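Local coordinates for protein alpha-glucosidase ([Eubacterium] rectale, PDB 6PNR) that probably hydrolyses alpha-glycosidic bonds of sulfoquinovosides, acting as a sulfoquinovosidase of glycoside hydrolase family 31, at residues E369-K372 with D373-K376; E377-G381 with I382-G386; V614-Q618 with D619-H623. All coordinates share one frame; numbering follows the deposited sequence.

Interaction 1: residues E369-K372 with D373-K376; sequences EWFK and DIIK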
loop_
_atom_site.group_PDB
_atom_site.type_symbol
_atom_site.label_atom_id
_atom_site.label_comp_id
_atom_site.label_asym_id
_atom_site.label_seq_id
_atom_site.Cartn_x
_atom_site.Cartn_y
_atom_site.Cartn_z
ATOM N N GLU A 369 14.683 -26.367 -28.031
ATOM C CA GLU A 369 15.117 -27.741 -28.274
ATOM C C GLU A 369 16.379 -28.076 -27.487
ATOM O O GLU A 369 16.517 -29.186 -26.957
ATOM C CB GLU A 369 15.348 -27.958 -29.772
ATOM C CG GLU A 369 14.072 -27.937 -30.577
ATOM C CD GLU A 369 13.159 -29.083 -30.198
ATOM O OE1 GLU A 369 13.675 -30.210 -30.038
ATOM O OE2 GLU A 369 11.940 -28.857 -30.042
ATOM N N TRP A 370 17.311 -27.129 -27.398
ATOM C CA TRP A 370 18.517 -27.348 -26.607
ATOM C C TRP A 370 18.168 -27.670 -25.158
ATOM O O TRP A 370 18.721 -28.607 -24.571
ATOM C CB TRP A 370 19.411 -26.110 -26.691
ATOM C CG TRP A 370 20.651 -26.125 -25.837
ATOM C CD1 TRP A 370 21.793 -26.840 -26.057
ATOM C CD2 TRP A 370 20.894 -25.337 -24.656
ATOM N NE1 TRP A 370 22.724 -26.562 -25.078
ATOM C CE2 TRP A 370 22.197 -25.642 -24.209
ATOM C CE3 TRP A 370 20.133 -24.410 -23.934
ATOM C CZ2 TRP A 370 22.756 -25.053 -23.069
ATOM C CZ3 TRP A 370 20.695 -23.821 -22.798
ATOM C CH2 TRP A 370 21.993 -24.147 -22.382
ATOM N N PHE A 371 17.243 -26.915 -24.563
ATOM C CA PHE A 371 16.943 -27.158 -23.155
ATOM C C PHE A 371 16.179 -28.461 -22.984
ATOM O O PHE A 371 16.413 -29.208 -22.023
ATOM C CB PHE A 371 16.176 -25.980 -22.543
ATOM C CG PHE A 371 16.413 -25.829 -21.054
ATOM C CD1 PHE A 371 15.624 -26.500 -20.144
ATOM C CD2 PHE A 371 17.469 -25.074 -20.578
ATOM C CE1 PHE A 371 15.858 -26.388 -18.775
ATOM C CE2 PHE A 371 17.711 -24.957 -19.211
ATOM C CZ PHE A 371 16.907 -25.617 -18.314
ATOM N N LYS A 372 15.286 -28.764 -23.926
ATOM C CA LYS A 372 14.657 -30.071 -23.957
ATOM C C LYS A 372 15.707 -31.178 -23.983
ATOM O O LYS A 372 15.590 -32.173 -23.258
ATOM C CB LYS A 372 13.722 -30.158 -25.172
ATOM C CG LYS A 372 12.810 -31.363 -25.173
ATOM C CD LYS A 372 12.156 -31.586 -26.538
ATOM C CE LYS A 372 11.497 -30.335 -27.088
ATOM N NZ LYS A 372 10.783 -30.661 -28.373
ATOM N N ASP A 373 16.759 -31.009 -24.791
ATOM C CA ASP A 373 17.798 -32.037 -24.863
ATOM C C ASP A 373 18.595 -32.132 -23.563
ATOM O O ASP A 373 19.073 -33.217 -23.212
ATOM C CB ASP A 373 18.740 -31.765 -26.039
ATOM C CG ASP A 373 18.113 -32.107 -27.395
ATOM O OD1 ASP A 373 17.090 -32.823 -27.439
ATOM O OD2 ASP A 373 18.657 -31.658 -28.422
ATOM N N ILE A 374 18.754 -31.011 -22.853
ATOM C CA ILE A 374 19.389 -31.022 -21.529
ATOM C C ILE A 374 18.611 -31.915 -20.564
ATOM O O ILE A 374 19.200 -32.679 -19.787
ATOM C CB ILE A 374 19.516 -29.580 -20.993
ATOM C CG1 ILE A 374 20.602 -28.817 -21.755
ATOM C CG2 ILE A 374 19.796 -29.562 -19.482
ATOM C CD1 ILE A 374 20.711 -27.369 -21.362
ATOM N N ILE A 375 17.278 -31.831 -20.592
ATOM C CA ILE A 375 16.454 -32.676 -19.729
ATOM C C ILE A 375 16.576 -34.141 -20.145
ATOM O O ILE A 375 16.764 -35.030 -19.301
ATOM C CB ILE A 375 14.984 -32.201 -19.741
ATOM C CG1 ILE A 375 14.882 -30.739 -19.261
ATOM C CG2 ILE A 375 14.100 -33.158 -18.914
ATOM C CD1 ILE A 375 13.495 -30.121 -19.437
ATOM N N LYS A 376 16.490 -34.414 -21.457
ATOM C CA LYS A 376 16.596 -35.795 -21.931
ATOM C C LYS A 376 17.946 -36.406 -21.572
ATOM O O LYS A 376 18.020 -37.543 -21.088
ATOM C CB LYS A 376 16.391 -35.855 -23.446
ATOM C CG LYS A 376 15.012 -35.457 -23.937
ATOM C CD LYS A 376 14.949 -35.645 -25.467
ATOM C CE LYS A 376 13.674 -35.097 -26.063
ATOM N NZ LYS A 376 13.631 -35.379 -27.533
#

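Interaction 2: residues E377-G381 with I382-G386; sequences EYTLG and IGIDG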
loop_
_atom_site.group_PDB
_atom_site.type_symbol
_atom_site.label_atom_id
_atom_site.label_comp_id
_atom_site.label_asym_id
_atom_site.label_seq_id
_atom_site.Cartn_x
_atom_site.Cartn_y
_atom_site.Cartn_z
ATOM N N GLU A 377 19.025 -35.656 -21.795
ATOM C CA GLU A 377 20.371 -36.203 -21.662
ATOM C C GLU A 377 20.791 -36.336 -20.200
ATOM O O GLU A 377 21.338 -37.366 -19.799
ATOM C CB GLU A 377 21.375 -35.327 -22.425
ATOM C CG GLU A 377 22.826 -35.830 -22.359
ATOM C CD GLU A 377 23.817 -34.928 -23.115
ATOM O OE1 GLU A 377 23.401 -33.879 -23.643
ATOM O OE2 GLU A 377 25.015 -35.271 -23.175
ATOM N N TYR A 378 20.551 -35.306 -19.388
ATOM C CA TYR A 378 21.158 -35.247 -18.062
ATOM C C TYR A 378 20.203 -35.560 -16.919
ATOM O O TYR A 378 20.667 -35.847 -15.809
ATOM C CB TYR A 378 21.782 -33.866 -17.830
ATOM C CG TYR A 378 22.886 -33.514 -18.797
ATOM C CD1 TYR A 378 24.088 -34.219 -18.796
ATOM C CD2 TYR A 378 22.749 -32.454 -19.685
ATOM C CE1 TYR A 378 25.115 -33.885 -19.662
ATOM C CE2 TYR A 378 23.772 -32.112 -20.559
ATOM C CZ TYR A 378 24.954 -32.834 -20.540
ATOM O OH TYR A 378 25.975 -32.501 -21.401
ATOM N N THR A 379 18.895 -35.517 -17.153
ATOM C CA THR A 379 17.939 -35.956 -16.144
ATOM C C THR A 379 17.403 -37.336 -16.533
ATOM O O THR A 379 17.781 -38.347 -15.924
ATOM C CB THR A 379 16.833 -34.897 -15.971
ATOM O OG1 THR A 379 17.387 -33.727 -15.349
ATOM C CG2 THR A 379 15.680 -35.419 -15.107
ATOM N N LEU A 380 16.562 -37.407 -17.569
ATOM C CA LEU A 380 16.047 -38.703 -18.010
ATOM C C LEU A 380 17.175 -39.651 -18.404
ATOM O O LEU A 380 17.098 -40.861 -18.152
ATOM C CB LEU A 380 15.086 -38.517 -19.185
ATOM C CG LEU A 380 13.800 -37.730 -18.934
ATOM C CD1 LEU A 380 13.243 -37.151 -20.242
ATOM C CD2 LEU A 380 12.772 -38.631 -18.242
ATOM N N GLY A 381 18.230 -39.118 -19.022
ATOM C CA GLY A 381 19.329 -39.939 -19.505
ATOM C C GLY A 381 20.102 -40.694 -18.437
ATOM O O GLY A 381 20.819 -41.643 -18.769
ATOM N N ILE A 382 20.000 -40.298 -17.166
ATOM C CA ILE A 382 20.658 -41.059 -16.113
ATOM C C ILE A 382 19.661 -41.848 -15.274
ATOM O O ILE A 382 20.036 -42.403 -14.235
ATOM C CB ILE A 382 21.551 -40.176 -15.215
ATOM C CG1 ILE A 382 20.745 -39.134 -14.446
ATOM C CG2 ILE A 382 22.632 -39.475 -16.020
ATOM C CD1 ILE A 382 21.619 -38.317 -13.487
ATOM N N GLY A 383 18.401 -41.912 -15.688
ATOM C CA GLY A 383 17.432 -42.741 -14.997
ATOM C C GLY A 383 16.619 -42.048 -13.926
ATOM O O GLY A 383 16.019 -42.728 -13.084
ATOM N N ILE A 384 16.578 -40.723 -13.926
ATOM C CA ILE A 384 15.706 -39.986 -13.018
ATOM C C ILE A 384 14.283 -40.067 -13.555
ATOM O O ILE A 384 14.041 -39.811 -14.741
ATOM C CB ILE A 384 16.189 -38.533 -12.870
ATOM C CG1 ILE A 384 17.550 -38.491 -12.130
ATOM C CG2 ILE A 384 15.153 -37.706 -12.152
ATOM C CD1 ILE A 384 18.176 -37.082 -12.015
ATOM N N ASP A 385 13.346 -40.455 -12.691
ATOM C CA ASP A 385 11.964 -40.731 -13.070
ATOM C C ASP A 385 10.986 -39.627 -12.680
ATOM O O ASP A 385 9.780 -39.773 -12.888
ATOM C CB ASP A 385 11.530 -42.058 -12.462
ATOM C CG ASP A 385 12.130 -43.243 -13.199
ATOM O OD1 ASP A 385 12.088 -43.231 -14.449
ATOM O OD2 ASP A 385 12.666 -44.162 -12.538
ATOM N N GLY A 386 11.468 -38.522 -12.144
ATOM C CA GLY A 386 10.583 -37.410 -11.852
ATOM C C GLY A 386 11.422 -36.266 -11.352
ATOM O O GLY A 386 12.598 -36.436 -11.024
HETATM O O HOH W 1 14.471 -41.800 -16.728
#

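Interaction 3: residues V614-Q618 with D619-H623; sequences VYLPQ and DEWVH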
loop_
_atom_site.group_PDB
_atom_site.type_symbol
_atom_site.label_atom_id
_atom_site.label_comp_id
_atom_site.label_asym_id
_atom_site.label_seq_id
_atom_site.Cartn_x
_atom_site.Cartn_y
_atom_site.Cartn_z
ATOM N N VAL A 614 -16.929 -29.117 11.478
ATOM C CA VAL A 614 -17.060 -29.538 10.087
ATOM C C VAL A 614 -18.468 -29.217 9.618
ATOM O O VAL A 614 -19.438 -29.440 10.351
ATOM C CB VAL A 614 -16.777 -31.048 9.926
ATOM C CG1 VAL A 614 -16.924 -31.487 8.468
ATOM C CG2 VAL A 614 -15.400 -31.410 10.487
ATOM N N TYR A 615 -18.591 -28.700 8.402
ATOM C CA TYR A 615 -19.884 -28.630 7.740
ATOM C C TYR A 615 -19.983 -29.764 6.728
ATOM O O TYR A 615 -19.179 -29.837 5.794
ATOM C CB TYR A 615 -20.114 -27.290 7.043
ATOM C CG TYR A 615 -21.393 -27.337 6.231
ATOM C CD1 TYR A 615 -22.625 -27.119 6.838
ATOM C CD2 TYR A 615 -21.378 -27.647 4.873
ATOM C CE1 TYR A 615 -23.805 -27.185 6.115
ATOM C CE2 TYR A 615 -22.559 -27.719 4.138
ATOM C CZ TYR A 615 -23.768 -27.483 4.771
ATOM O OH TYR A 615 -24.949 -27.546 4.066
ATOM N N LEU A 616 -20.985 -30.634 6.900
ATOM C CA LEU A 616 -21.259 -31.687 5.930
ATOM C C LEU A 616 -22.497 -31.342 5.113
ATOM O O LEU A 616 -23.527 -30.968 5.691
ATOM C CB LEU A 616 -21.469 -33.037 6.624
ATOM C CG LEU A 616 -20.288 -33.684 7.332
ATOM C CD1 LEU A 616 -20.738 -34.977 7.990
ATOM C CD2 LEU A 616 -19.161 -33.941 6.348
ATOM N N PRO A 617 -22.438 -31.437 3.788
ATOM C CA PRO A 617 -23.665 -31.344 2.987
ATOM C C PRO A 617 -24.607 -32.495 3.311
ATOM O O PRO A 617 -24.203 -33.518 3.866
ATOM C CB PRO A 617 -23.159 -31.437 1.540
ATOM C CG PRO A 617 -21.685 -31.089 1.619
ATOM C CD PRO A 617 -21.229 -31.573 2.956
ATOM N N GLN A 618 -25.881 -32.317 2.944
ATOM C CA GLN A 618 -26.913 -33.328 3.176
ATOM C C GLN A 618 -26.628 -34.613 2.411
ATOM O O GLN A 618 -26.740 -34.646 1.181
ATOM C CB GLN A 618 -28.298 -32.799 2.776
ATOM C CG GLN A 618 -28.808 -31.654 3.632
ATOM C CD GLN A 618 -29.136 -32.081 5.055
ATOM O OE1 GLN A 618 -29.781 -33.113 5.276
ATOM N NE2 GLN A 618 -28.690 -31.288 6.029
ATOM N N ASP A 619 -26.286 -35.675 3.130
ATOM C CA ASP A 619 -25.942 -36.961 2.532
ATOM C C ASP A 619 -25.724 -37.928 3.682
ATOM O O ASP A 619 -25.739 -37.534 4.852
ATOM C CB ASP A 619 -24.702 -36.854 1.639
ATOM C CG ASP A 619 -24.707 -37.858 0.509
ATOM O OD1 ASP A 619 -25.288 -38.946 0.687
ATOM O OD2 ASP A 619 -24.133 -37.552 -0.556
ATOM N N GLU A 620 -25.509 -39.199 3.349
ATOM C CA GLU A 620 -25.234 -40.225 4.352
ATOM C C GLU A 620 -23.724 -40.365 4.513
ATOM O O GLU A 620 -23.055 -40.971 3.675
ATOM C CB GLU A 620 -25.880 -41.545 3.951
ATOM C CG GLU A 620 -27.380 -41.487 4.039
ATOM C CD GLU A 620 -27.836 -41.159 5.445
ATOM O OE1 GLU A 620 -27.771 -42.064 6.310
ATOM O OE2 GLU A 620 -28.230 -39.992 5.691
ATOM N N TRP A 621 -23.191 -39.834 5.614
ATOM C CA TRP A 621 -21.755 -39.747 5.833
ATOM C C TRP A 621 -21.325 -40.643 6.984
ATOM O O TRP A 621 -22.062 -40.837 7.955
ATOM C CB TRP A 621 -21.323 -38.315 6.144
ATOM C CG TRP A 621 -21.519 -37.322 5.051
ATOM C CD1 TRP A 621 -22.482 -36.352 4.988
ATOM C CD2 TRP A 621 -20.708 -37.157 3.877
ATOM N NE1 TRP A 621 -22.327 -35.607 3.845
ATOM C CE2 TRP A 621 -21.245 -36.077 3.147
ATOM C CE3 TRP A 621 -19.578 -37.818 3.375
ATOM C CZ2 TRP A 621 -20.699 -35.644 1.929
ATOM C CZ3 TRP A 621 -19.046 -37.396 2.155
ATOM C CH2 TRP A 621 -19.600 -36.312 1.455
ATOM N N VAL A 622 -20.112 -41.178 6.868
ATOM C CA VAL A 622 -19.483 -41.987 7.905
ATOM C C VAL A 622 -18.138 -41.354 8.240
ATOM O O VAL A 622 -17.288 -41.210 7.356
ATOM C CB VAL A 622 -19.283 -43.448 7.468
ATOM C CG1 VAL A 622 -18.678 -44.256 8.620
ATOM C CG2 VAL A 622 -20.607 -44.070 6.986
ATOM N N HIS A 623 -17.946 -40.977 9.504
ATOM C CA HIS A 623 -16.645 -40.494 9.959
ATOM C C HIS A 623 -15.615 -41.615 9.871
ATOM O O HIS A 623 -15.835 -42.716 10.386
ATOM C CB HIS A 623 -16.745 -39.969 11.389
ATOM C CG HIS A 623 -15.474 -39.376 11.907
ATOM N ND1 HIS A 623 -14.784 -39.911 12.972
ATOM C CD2 HIS A 623 -14.770 -38.287 11.511
ATOM C CE1 HIS A 623 -13.709 -39.180 13.211
ATOM N NE2 HIS A 623 -13.676 -38.188 12.338
#

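Interaction 1: residues E369-K372 with D373-K376
The backbone N-H groups of Asp373, Ile374, Ile375 and Lys376 donate to the carbonyls of Glu369, Trp370, Phe371 and Lys372, four successive alpha-helical i to i+4 bonds, of which Asp373 N to Glu369 O is the shortest at 2.8 Å. On one flank, Ile374 reaches back over the indole of Trp370. Its CG1 sits beside the backbone N (chi1 -72°) and the chain runs straight on, carrying CD1 to 3.5 Å from the centroid of the six-membered ring, 10° off the ring normal, a CH-pi contact. The same methyl also touches the side of Phe371, 4.0 Å from CD2, at an oblique approach, while Ile375 CD1 meets the Phe371 ring obliquely too. A second flank is polar: Lys372 bends at chi3, which returns NZ to Glu369 OE2 in a 2.7 Å salt bridge on the syn side, 23° out of the carboxylate plane. Alongside it the extended Lys376 points the same way, its CE 3.9 Å from Lys372 CD. Both ammonium groups are anchored by salt bridges to Glu429, and Glu425 adds another for Lys372. The helix thus lies against helix 408-429, with Phe371, Lys372 and Ile375 packing on Cys422, Asn423 and Ala426; the Trp370 ring meets that of Tyr338 at a steep angle, just beyond helix 328-335, from which Glu332 binds its indole N-H.

Interaction 2: residues E377-G381 with I382-G386
Thr379 and Ile384 frame a Schellman motif at the C-terminal end of helix 365-380, where the chain turns toward strand 386-389 of the family 31 TIM barrel. Its wider bond, Ile384 N to Thr379 O, is weak at 3.3 Å; inside it, Gly383 N binds Leu380 O at 3.0 Å and closes a type I turn. Gly383 has a positive phi of 93°, at which a beta carbon would collide with the carbonyl O of Ile382. Thr379 O also accepts Ile382 N at 3.2 Å, from well above the carbonyl plane, so one oxygen gathers two N-H groups of the turn. The backbone is close-packed at Gly381 as well, where a beta carbon would run into Glu377 O.

The packed part includes the hydrophobic contact that accompanies a Schellman motif: Thr379 CG2 meets Ile384 CG2 at 3.8 Å, the two side chains passing at a slant, among Trp275, Phe315 and neighbouring side chains of the barrel. Ile382 packs separately, over the carbonyls of Tyr378 and Thr379. Its CG1 takes the crowded position between the backbone N and the carbonyl carbon (chi1 64°), which lays CD1 3.5 Å from Tyr378 O and brings CG1 near Thr379 O. With an alanine at Ile382, the loss of everything beyond CB would probably open a gap over these two carbonyls, where CG1 and CD1 now lie, and weaken the packing on Pro302 of helix 301-310.

The other side is looser. Gly381 is exposed, and Leu380 touches the second segment lightly, its CD2 3.9 Å from Ile384 O. Beside this contact a water bridges the turn, donating to Leu380 O at 3.1 Å and to Ile384 O at 2.8 Å.

Interaction 3: residues V614-Q618 with D619-H623
Leu616, the last residue of strand 611-616, lays its side chain over one face of the Trp621 indole. Its CD2 stands 4.2 Å from the centroid of the five-membered ring, almost exactly on the ring normal, in a CH-pi contact, and the other branch, CD1, comes to 3.7 Å from Trp621 CD1. Leu600 of strand 599-601 also touches both residues, and Leu616 reaches Ile635 of strand 633-638 and Phe647 of strand 646-649 as well, which places it between the two sheets of the C-terminal domain. Pro617 follows and meets the same indole at its edge. Its carbonyl O lies 2.8 Å from Trp621 NE1 and accepts its hydrogen (N-H...O 154°), the oxygen lying close to the ring plane, while its CD approaches Trp621 CZ2 at 4.2 Å. Gln618 then carries the chain round to Asp619. There the CG of Asp619 stands opposite the backbone N (chi1 -151°), and Asp619 OD1 accepts the backbone N-H of the next residue, 2.7 Å from Glu620 N; OD2 is bound by Tyr580. From here the chain enters strand 621-623.

The connection is therefore not a hairpin: strand 611-616 pairs with strand 633-638, whereas strand 621-623 pairs with strands 646-649 and 629-630, and the loop passes from one sheet to the other. With an in-plane bond at NE1 and a leucine over the indole face, the loop helps to fix the rotation of the ring, together with its neighbours Leu600 and Arg649, and the one polar group of this buried side chain is satisfied by the backbone carbonyl of Pro617, in the loop between the strands.

How the interactions relate
Interactions 1 and 2 are consecutive parts of helix 365-380, with centres 11 Å apart, and they join where Leu380 N lies 2.9 Å from Ile375 O, probably a hydrogen bond. Residues 369-376 pack against helix 408-429, and residues 377-386 end the helix and deliver the chain to strand 386-389, which carries Met388 of the inhibitor pocket and leads on to Asp390 and Phe391. The side chain of Phe371 lies about 13 Å from the bound aza-sugar inhibitor. Interaction 3 is separate, in the C-terminal domain, its centre 49 Å from that of interaction 1 and 45 Å from that of interaction 2, and touches neither.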